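Local coordinates for importin subunit beta-1 (Saccharomyces cerevisiae, PDB 5OWU), which carries proteins into the nucleus by pairing with importin alpha, the adaptor that recognises the classical nuclear localisation signal of cargo, at residues Thr64-Asn67 with Glu68-Lys72; Asp73-Lys76 with Thr77-Ala81; Arg405-Tyr408 with Val409-Leu413. All coordinates share one frame; numbering follows the deposited sequence. Where two conformers were deposited one is given.

How the contacts relate
Contacts 1 and 2 are neighbours in the N-terminal importin domain, their centres 9 Å apart: 64-72 leads from helix 55-67 into the connecting loop, and 73-81 opens the next helix, 74-87. Phe80 of contact 2 lies against the backbone of Glu68 and Leu69, tying the two together. Contact 3, about 59 Å from contact 2 between centres, lies on the opposite side of the chain's centre within a single helix of HEAT 10. Contact 1 is partly buried and mixes leucine packing with a twice-used carbonyl and water. The other two are surface contacts: an aspartate N-cap in contact 2, tyrosines, a glutamine and bridging waters in contact 3.

Contact 1: Thr64-Asn67 with Glu68-Lys72; sequences TLKN and ELVSK
Glu68 folds back over the carbonyls of Thr64 and Leu65 where helix 55-67 of the HEAT-repeat solenoid runs into the loop before helix 74-87. Glu68 N gives a bond to Leu65 O (2.8 Å), meeting it from above the carbonyl plane, and a weak one to Thr64 O. Going outward, Glu68 CB rests 3.5 Å from Leu65 O, and CG, anti to its own carbonyl carbon (chi1 -63°), lies 3.4 Å from Thr64 O. A bend at chi2 takes CD past Asn67 O. Beyond it the carboxylate leaves the two segments: OE1 makes a salt bridge to Arg83 of helix 74-87, and OE2 a long, weak ion pair with Lys30, so the acid joins the loop to its surroundings.

Lys66 O is gripped twice: Leu69 N reaches Lys66 O from above the carbonyl plane at 2.9 Å, and Val70 N comes at 3.1 Å, nearly along the C=O axis; the pair closes the last turn as the chain leaves the helix. On the buried side Leu65 CG meets Leu69 CD1 at 4.0 Å as the two side chains cross obliquely, and both continue onto helix 109-126, Leu65 against Leu118 and Leu69 against Ile122. Val70 CG2 similarly lies over the aliphatic start of Lys66, whose chain then bends at chi3 and chi4.

That double bend returns the ammonium to the adjacent side chain, where Lys66 NZ bonds Asn67 OD1 at 3.0 Å, tilted from the amide plane. Two waters bind near Val70 O on this polar side, one also beside Asn67 O, the other 2.6 Å from Asn67 OD1.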
loop_
_atom_site.group_PDB
_atom_site.type_symbol
_atom_site.label_atom_id
_atom_site.label_comp_id
_atom_site.label_asym_id
_atom_site.label_seq_id
_atom_site.Cartn_x
_atom_site.Cartn_y
_atom_site.Cartn_z
ATOM N N THR A 64 -5.394 -14.711 -25.583
ATOM C CA THR A 64 -4.251 -14.083 -26.243
ATOM C C THR A 64 -4.704 -12.884 -27.068
ATOM O O THR A 64 -4.111 -11.793 -26.990
ATOM C CB THR A 64 -3.519 -15.100 -27.127
ATOM O OG1 THR A 64 -3.150 -16.246 -26.351
ATOM C CG2 THR A 64 -2.251 -14.484 -27.723
ATOM N N LEU A 65 -5.781 -13.050 -27.839
ATOM C CA LEU A 65 -6.304 -11.884 -28.544
ATOM C C LEU A 65 -6.702 -10.783 -27.560
ATOM O O LEU A 65 -6.378 -9.606 -27.770
ATOM C CB LEU A 65 -7.476 -12.287 -29.429
ATOM C CG LEU A 65 -8.099 -11.140 -30.223
ATOM C CD1 LEU A 65 -7.056 -10.341 -31.038
ATOM C CD2 LEU A 65 -9.171 -11.697 -31.124
ATOM N N LYS A 66 -7.367 -11.145 -26.455
ATOM C CA LYS A 66 -7.736 -10.143 -25.454
ATOM C C LYS A 66 -6.516 -9.380 -24.978
ATOM O O LYS A 66 -6.557 -8.153 -24.822
ATOM C CB LYS A 66 -8.430 -10.799 -24.255
ATOM C CG LYS A 66 -8.580 -9.883 -23.018
ATOM C CD LYS A 66 -8.892 -10.672 -21.780
ATOM C CE LYS A 66 -7.630 -11.283 -21.188
ATOM N NZ LYS A 66 -7.032 -10.417 -20.125
ATOM N N ASN A 67 -5.428 -10.093 -24.715
ATOM C CA ASN A 67 -4.209 -9.456 -24.248
ATOM C C ASN A 67 -3.511 -8.654 -25.334
ATOM O O ASN A 67 -2.571 -7.922 -25.017
ATOM C CB ASN A 67 -3.257 -10.507 -23.683
ATOM C CG ASN A 67 -3.707 -11.026 -22.328
ATOM O OD1 ASN A 67 -4.401 -10.328 -21.578
ATOM N ND2 ASN A 67 -3.315 -12.251 -22.010
ATOM N N GLU A 68 -3.936 -8.767 -26.592
ATOM C CA GLU A 68 -3.477 -7.837 -27.623
ATOM C C GLU A 68 -4.431 -6.659 -27.826
ATOM O O GLU A 68 -4.239 -5.869 -28.757
ATOM C CB GLU A 68 -3.282 -8.572 -28.951
ATOM C CG GLU A 68 -2.215 -9.657 -28.913
ATOM C CD GLU A 68 -0.840 -9.118 -28.560
ATOM O OE1 GLU A 68 -0.521 -7.989 -28.979
ATOM O OE2 GLU A 68 -0.084 -9.814 -27.853
ATOM N N LEU A 69 -5.448 -6.526 -26.983
ATOM C CA LEU A 69 -6.461 -5.493 -27.141
ATOM C C LEU A 69 -6.572 -4.561 -25.946
ATOM O O LEU A 69 -6.936 -3.395 -26.121
ATOM C CB LEU A 69 -7.834 -6.136 -27.404
ATOM C CG LEU A 69 -8.002 -6.841 -28.751
ATOM C CD1 LEU A 69 -9.345 -7.550 -28.829
ATOM C CD2 LEU A 69 -7.854 -5.861 -29.901
ATOM N N VAL A 70 -6.256 -5.034 -24.744
ATOM C CA VAL A 70 -6.254 -4.198 -23.552
ATOM C C VAL A 70 -4.972 -4.470 -22.786
ATOM O O VAL A 70 -4.360 -5.532 -22.906
ATOM C CB VAL A 70 -7.482 -4.445 -22.652
ATOM C CG1 VAL A 70 -8.742 -3.929 -23.326
ATOM C CG2 VAL A 70 -7.610 -5.933 -22.317
ATOM N N SER A 71 -4.567 -3.480 -21.996
ATOM C CA SER A 71 -3.359 -3.567 -21.193
ATOM C C SER A 71 -3.561 -2.742 -19.933
ATOM O O SER A 71 -4.459 -1.900 -19.856
ATOM C CB SER A 71 -2.133 -3.068 -21.965
ATOM O OG SER A 71 -0.981 -3.051 -21.146
ATOM N N LYS A 72 -2.718 -2.998 -18.935
ATOM C CA LYS A 72 -2.667 -2.103 -17.785
ATOM C C LYS A 72 -1.962 -0.806 -18.155
ATOM O O LYS A 72 -2.447 0.288 -17.845
ATOM C CB LYS A 72 -1.967 -2.787 -16.611
ATOM C CG LYS A 72 -2.850 -3.776 -15.853
ATOM C CD LYS A 72 -2.224 -4.197 -14.524
ATOM C CE LYS A 72 -2.263 -3.067 -13.495
ATOM N NZ LYS A 72 -1.618 -3.452 -12.210
HETATM O O HOH W 1 -1.700 -6.933 -22.589
HETATM O O HOH W 2 -4.470 -7.787 -21.186
#

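Contact 2: Asp73-Lys76 with Thr77-Ala81; sequences DSVK and TQQFA
Thr77 N bonds Asp73 O at 2.8 Å, the first of four i-to-i+4 backbone bonds here that start helix 74-87 and continue through Gln78, Gln79 and Phe80; the last, Phe80 N to Lys76 O, is nearly straight at 171°. Asp73 is the N-cap. The Asp73 carboxylate turns back on the first turn, OD1 taking Val75 N at 2.9 Å from above the carboxylate plane and OD2 a weak bond from Lys76 N, so two amide N-H groups at the helix start have acceptors. The negative charge would also be expected to suit the helix dipole.

Asp73 O accepts a second bond, from Thr77 OG1 at 3.0 Å. With OG1 beside the backbone N of Thr77 (chi1 -74°), hydroxyl and amide converge on the same oxygen, the hydroxyl from well above its carbonyl plane. A valine in place of Thr77 would probably leave Asp73 O held by the amide alone, with the hydroxyl's grip on the cap residue's carbonyl lost.

Gln79 extends past CG between two neighbours on the exposed surface: its NE2 lies 3.4 Å from Val75 CG1, while OE1 faces the bent Lys76 chain, 3.9 Å from CD. Phe80 turns the other way, toward the preceding loop, where it touches Glu68 and Ser71. One face of its ring lies under a backbone carbonyl, Lys76 O standing 3.3 Å from Phe80 CG while it accepts the Phe80 N-H.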
loop_
_atom_site.group_PDB
_atom_site.type_symbol
_atom_site.label_atom_id
_atom_site.label_comp_id
_atom_site.label_asym_id
_atom_site.label_seq_id
_atom_site.Cartn_x
_atom_site.Cartn_y
_atom_site.Cartn_z
ATOM N N ASP A 73 -0.826 -0.909 -18.839
ATOM C CA ASP A 73 -0.120 0.275 -19.306
ATOM C C ASP A 73 -1.029 1.107 -20.206
ATOM O O ASP A 73 -1.580 0.607 -21.191
ATOM C CB ASP A 73 1.151 -0.139 -20.048
ATOM C CG ASP A 73 1.810 1.016 -20.774
ATOM O OD1 ASP A 73 1.580 2.182 -20.386
ATOM O OD2 ASP A 73 2.568 0.756 -21.734
ATOM N N SER A 74 -1.188 2.386 -19.859
ATOM C CA SER A 74 -2.073 3.256 -20.625
ATOM C C SER A 74 -1.553 3.470 -22.042
ATOM O O SER A 74 -2.341 3.540 -22.997
ATOM C CB SER A 74 -2.234 4.590 -19.900
ATOM O OG SER A 74 -2.659 4.384 -18.564
ATOM N N VAL A 75 -0.232 3.582 -22.204
ATOM C CA VAL A 75 0.342 3.772 -23.535
ATOM C C VAL A 75 0.045 2.560 -24.411
ATOM O O VAL A 75 -0.411 2.690 -25.556
ATOM C CB VAL A 75 1.854 4.045 -23.432
ATOM C CG1 VAL A 75 2.477 4.200 -24.813
ATOM C CG2 VAL A 75 2.114 5.293 -22.596
ATOM N N LYS A 76 0.295 1.361 -23.880
ATOM C CA LYS A 76 -0.048 0.139 -24.601
ATOM C C LYS A 76 -1.541 0.074 -24.890
ATOM O O LYS A 76 -1.952 -0.334 -25.979
ATOM C CB LYS A 76 0.393 -1.087 -23.798
ATOM C CG LYS A 76 1.894 -1.363 -23.831
ATOM C CD LYS A 76 2.328 -1.962 -25.161
ATOM C CE LYS A 76 3.843 -2.109 -25.247
ATOM N NZ LYS A 76 4.545 -0.792 -25.206
ATOM N N THR A 77 -2.372 0.458 -23.920
ATOM C CA THR A 77 -3.810 0.517 -24.150
ATOM C C THR A 77 -4.130 1.330 -25.399
ATOM O O THR A 77 -4.867 0.872 -26.282
ATOM C CB THR A 77 -4.509 1.106 -22.917
ATOM O OG1 THR A 77 -4.514 0.135 -21.865
ATOM C CG2 THR A 77 -5.953 1.513 -23.221
ATOM N N GLN A 78 -3.574 2.544 -25.492
ATOM C CA GLN A 78 -3.841 3.406 -26.644
ATOM C C GLN A 78 -3.335 2.787 -27.946
ATOM O O GLN A 78 -4.021 2.843 -28.979
ATOM C CB GLN A 78 -3.195 4.776 -26.426
ATOM C CG GLN A 78 -3.529 5.820 -27.486
ATOM C CD GLN A 78 -4.969 6.304 -27.411
ATOM O OE1 GLN A 78 -5.820 5.680 -26.774
ATOM N NE2 GLN A 78 -5.245 7.431 -28.059
ATOM N N GLN A 79 -2.128 2.214 -27.924
ATOM C CA GLN A 79 -1.593 1.572 -29.122
ATOM C C GLN A 79 -2.495 0.431 -29.584
ATOM O O GLN A 79 -2.798 0.305 -30.777
ATOM C CB GLN A 79 -0.177 1.060 -28.851
ATOM C CG GLN A 79 0.858 2.165 -28.733
ATOM C CD GLN A 79 2.186 1.668 -28.194
ATOM O OE1 GLN A 79 2.444 0.464 -28.158
ATOM N NE2 GLN A 79 3.032 2.596 -27.760
ATOM N N PHE A 80 -2.926 -0.418 -28.648
ATOM C CA PHE A 80 -3.826 -1.517 -28.982
ATOM C C PHE A 80 -5.133 -0.998 -29.564
ATOM O O PHE A 80 -5.662 -1.562 -30.533
ATOM C CB PHE A 80 -4.111 -2.367 -27.739
ATOM C CG PHE A 80 -2.956 -3.224 -27.279
ATOM C CD1 PHE A 80 -1.831 -3.418 -28.067
ATOM C CD2 PHE A 80 -3.015 -3.864 -26.046
ATOM C CE1 PHE A 80 -0.787 -4.214 -27.628
ATOM C CE2 PHE A 80 -1.976 -4.661 -25.611
ATOM C CZ PHE A 80 -0.855 -4.831 -26.406
ATOM N N ALA A 81 -5.670 0.080 -28.990
ATOM C CA ALA A 81 -6.920 0.629 -29.500
ATOM C C ALA A 81 -6.756 1.078 -30.944
ATOM O O ALA A 81 -7.565 0.730 -31.816
ATOM C CB ALA A 81 -7.388 1.793 -28.620
#

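Contact 3: Arg405-Tyr408 with Val409-Leu413; sequences RTYY and VHQAL
Gln411 reaches along helix 402-418, in HEAT 10, to meet both Tyr407 and Tyr408, one amide end for each. OE1 sits at the edge of the Tyr408 ring, near its plane and 3.6 Å from CD1; NE2 approaches the far end of Tyr407 obliquely. The amide plane stands 66° from the Tyr407 ring and 70° from that of Tyr408. Water fills in both ends: one molecule joins Tyr407 OH (2.6 Å) to Gln411 NE2 (3.0 Å), accepting from the amide, and another donates to Gln411 OE1 and to Tyr408 O.

The tyrosine rings pack against each other. Tyr407 CG lies opposite its backbone N (chi1 -180°), bringing the CD2 edge of its ring over the face of Tyr408, with Tyr407 CD2 3.5 Å above the centre of the Tyr408 ring. All three residues touch a crystal neighbour, which may influence their pose.

Behind them runs regular helical bonding: Val409 N to Arg405 O, His410 N to Thr406 O, Gln411 N to Tyr407 O and Ala412 N to Tyr408 O. Val409 faces inward, onto Phe393 of helix 383-395 and Ile438 of helix 425-442, and Arg405 NE and NH1 bond Asp401 O and Met397 O.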
loop_
_atom_site.group_PDB
_atom_site.type_symbol
_atom_site.label_atom_id
_atom_site.label_comp_id
_atom_site.label_asym_id
_atom_site.label_seq_id
_atom_site.Cartn_x
_atom_site.Cartn_y
_atom_site.Cartn_z
ATOM N N ARG A 405 -8.489 10.119 28.441
ATOM C CA ARG A 405 -7.624 8.948 28.368
ATOM C C ARG A 405 -6.778 8.822 29.629
ATOM O O ARG A 405 -6.718 7.758 30.243
ATOM C CB ARG A 405 -6.740 9.022 27.122
ATOM C CG ARG A 405 -7.415 8.523 25.852
ATOM C CD ARG A 405 -6.524 8.705 24.626
ATOM N NE ARG A 405 -6.110 10.094 24.468
ATOM C CZ ARG A 405 -5.211 10.514 23.589
ATOM N NH1 ARG A 405 -4.620 9.649 22.778
ATOM N NH2 ARG A 405 -4.904 11.804 23.525
ATOM N N THR A 406 -6.120 9.907 30.034
ATOM C CA THR A 406 -5.271 9.862 31.221
ATOM C C THR A 406 -6.066 9.437 32.447
ATOM O O THR A 406 -5.593 8.624 33.258
ATOM C CB THR A 406 -4.626 11.233 31.447
ATOM O OG1 THR A 406 -3.830 11.576 30.307
ATOM C CG2 THR A 406 -3.748 11.229 32.696
ATOM N N TYR A 407 -7.279 9.980 32.597
ATOM C CA TYR A 407 -8.109 9.620 33.740
ATOM C C TYR A 407 -8.411 8.126 33.744
ATOM O O TYR A 407 -8.217 7.438 34.759
ATOM C CB TYR A 407 -9.405 10.436 33.736
ATOM C CG TYR A 407 -10.289 10.097 34.908
ATOM C CD1 TYR A 407 -10.070 10.672 36.159
ATOM C CD2 TYR A 407 -11.325 9.180 34.780
ATOM C CE1 TYR A 407 -10.870 10.353 37.246
ATOM C CE2 TYR A 407 -12.129 8.852 35.865
ATOM C CZ TYR A 407 -11.899 9.443 37.094
ATOM O OH TYR A 407 -12.699 9.120 38.181
ATOM N N TYR A 408 -8.871 7.592 32.610
ATOM C CA TYR A 408 -9.309 6.198 32.616
ATOM C C TYR A 408 -8.157 5.203 32.543
ATOM O O TYR A 408 -8.299 4.072 33.019
ATOM C CB TYR A 408 -10.318 5.973 31.490
ATOM C CG TYR A 408 -11.630 6.638 31.841
ATOM C CD1 TYR A 408 -12.384 6.188 32.920
ATOM C CD2 TYR A 408 -12.087 7.743 31.138
ATOM C CE1 TYR A 408 -13.571 6.804 33.269
ATOM C CE2 TYR A 408 -13.272 8.370 31.483
ATOM C CZ TYR A 408 -14.010 7.895 32.547
ATOM O OH TYR A 408 -15.191 8.509 32.899
ATOM N N VAL A 409 -7.011 5.597 31.999
ATOM C CA VAL A 409 -5.823 4.760 32.120
ATOM C C VAL A 409 -5.409 4.665 33.577
ATOM O O VAL A 409 -5.148 3.574 34.095
ATOM C CB VAL A 409 -4.685 5.309 31.241
ATOM C CG1 VAL A 409 -3.343 4.695 31.642
ATOM C CG2 VAL A 409 -4.983 5.035 29.773
ATOM N N HIS A 410 -5.341 5.805 34.264
ATOM C CA HIS A 410 -5.038 5.764 35.690
ATOM C C HIS A 410 -6.004 4.841 36.427
ATOM O O HIS A 410 -5.589 4.037 37.268
ATOM C CB HIS A 410 -5.090 7.173 36.285
ATOM C CG HIS A 410 -4.611 7.240 37.701
ATOM N ND1 HIS A 410 -5.427 6.965 38.777
ATOM C CD2 HIS A 410 -3.394 7.535 38.216
ATOM C CE1 HIS A 410 -4.734 7.094 39.896
ATOM N NE2 HIS A 410 -3.499 7.441 39.583
ATOM N N GLN A 411 -7.300 4.927 36.113
ATOM C CA GLN A 411 -8.280 4.108 36.823
ATOM C C GLN A 411 -8.110 2.620 36.514
ATOM O O GLN A 411 -8.246 1.776 37.406
ATOM C CB GLN A 411 -9.695 4.575 36.467
ATOM C CG GLN A 411 -10.816 3.670 36.952
ATOM C CD GLN A 411 -12.186 4.252 36.664
ATOM O OE1 GLN A 411 -12.824 3.915 35.662
ATOM N NE2 GLN A 411 -12.645 5.138 37.540
ATOM N N ALA A 412 -7.811 2.276 35.262
ATOM C CA ALA A 412 -7.865 0.888 34.814
ATOM C C ALA A 412 -6.524 0.169 34.861
ATOM O O ALA A 412 -6.494 -1.062 34.742
ATOM C CB ALA A 412 -8.408 0.823 33.383
ATOM N N LEU A 413 -5.422 0.886 35.030
ATOM C CA LEU A 413 -4.117 0.254 34.876
ATOM C C LEU A 413 -3.900 -0.867 35.883
ATOM O O LEU A 413 -3.359 -1.910 35.486
ATOM C CB LEU A 413 -3.016 1.318 34.972
ATOM C CG LEU A 413 -1.627 1.024 34.394
ATOM C CD1 LEU A 413 -1.656 0.251 33.084
ATOM C CD2 LEU A 413 -0.922 2.353 34.200
HETATM O O HOH W 3 -14.539 7.380 37.881
HETATM O O HOH W 4 -10.848 3.056 33.644
#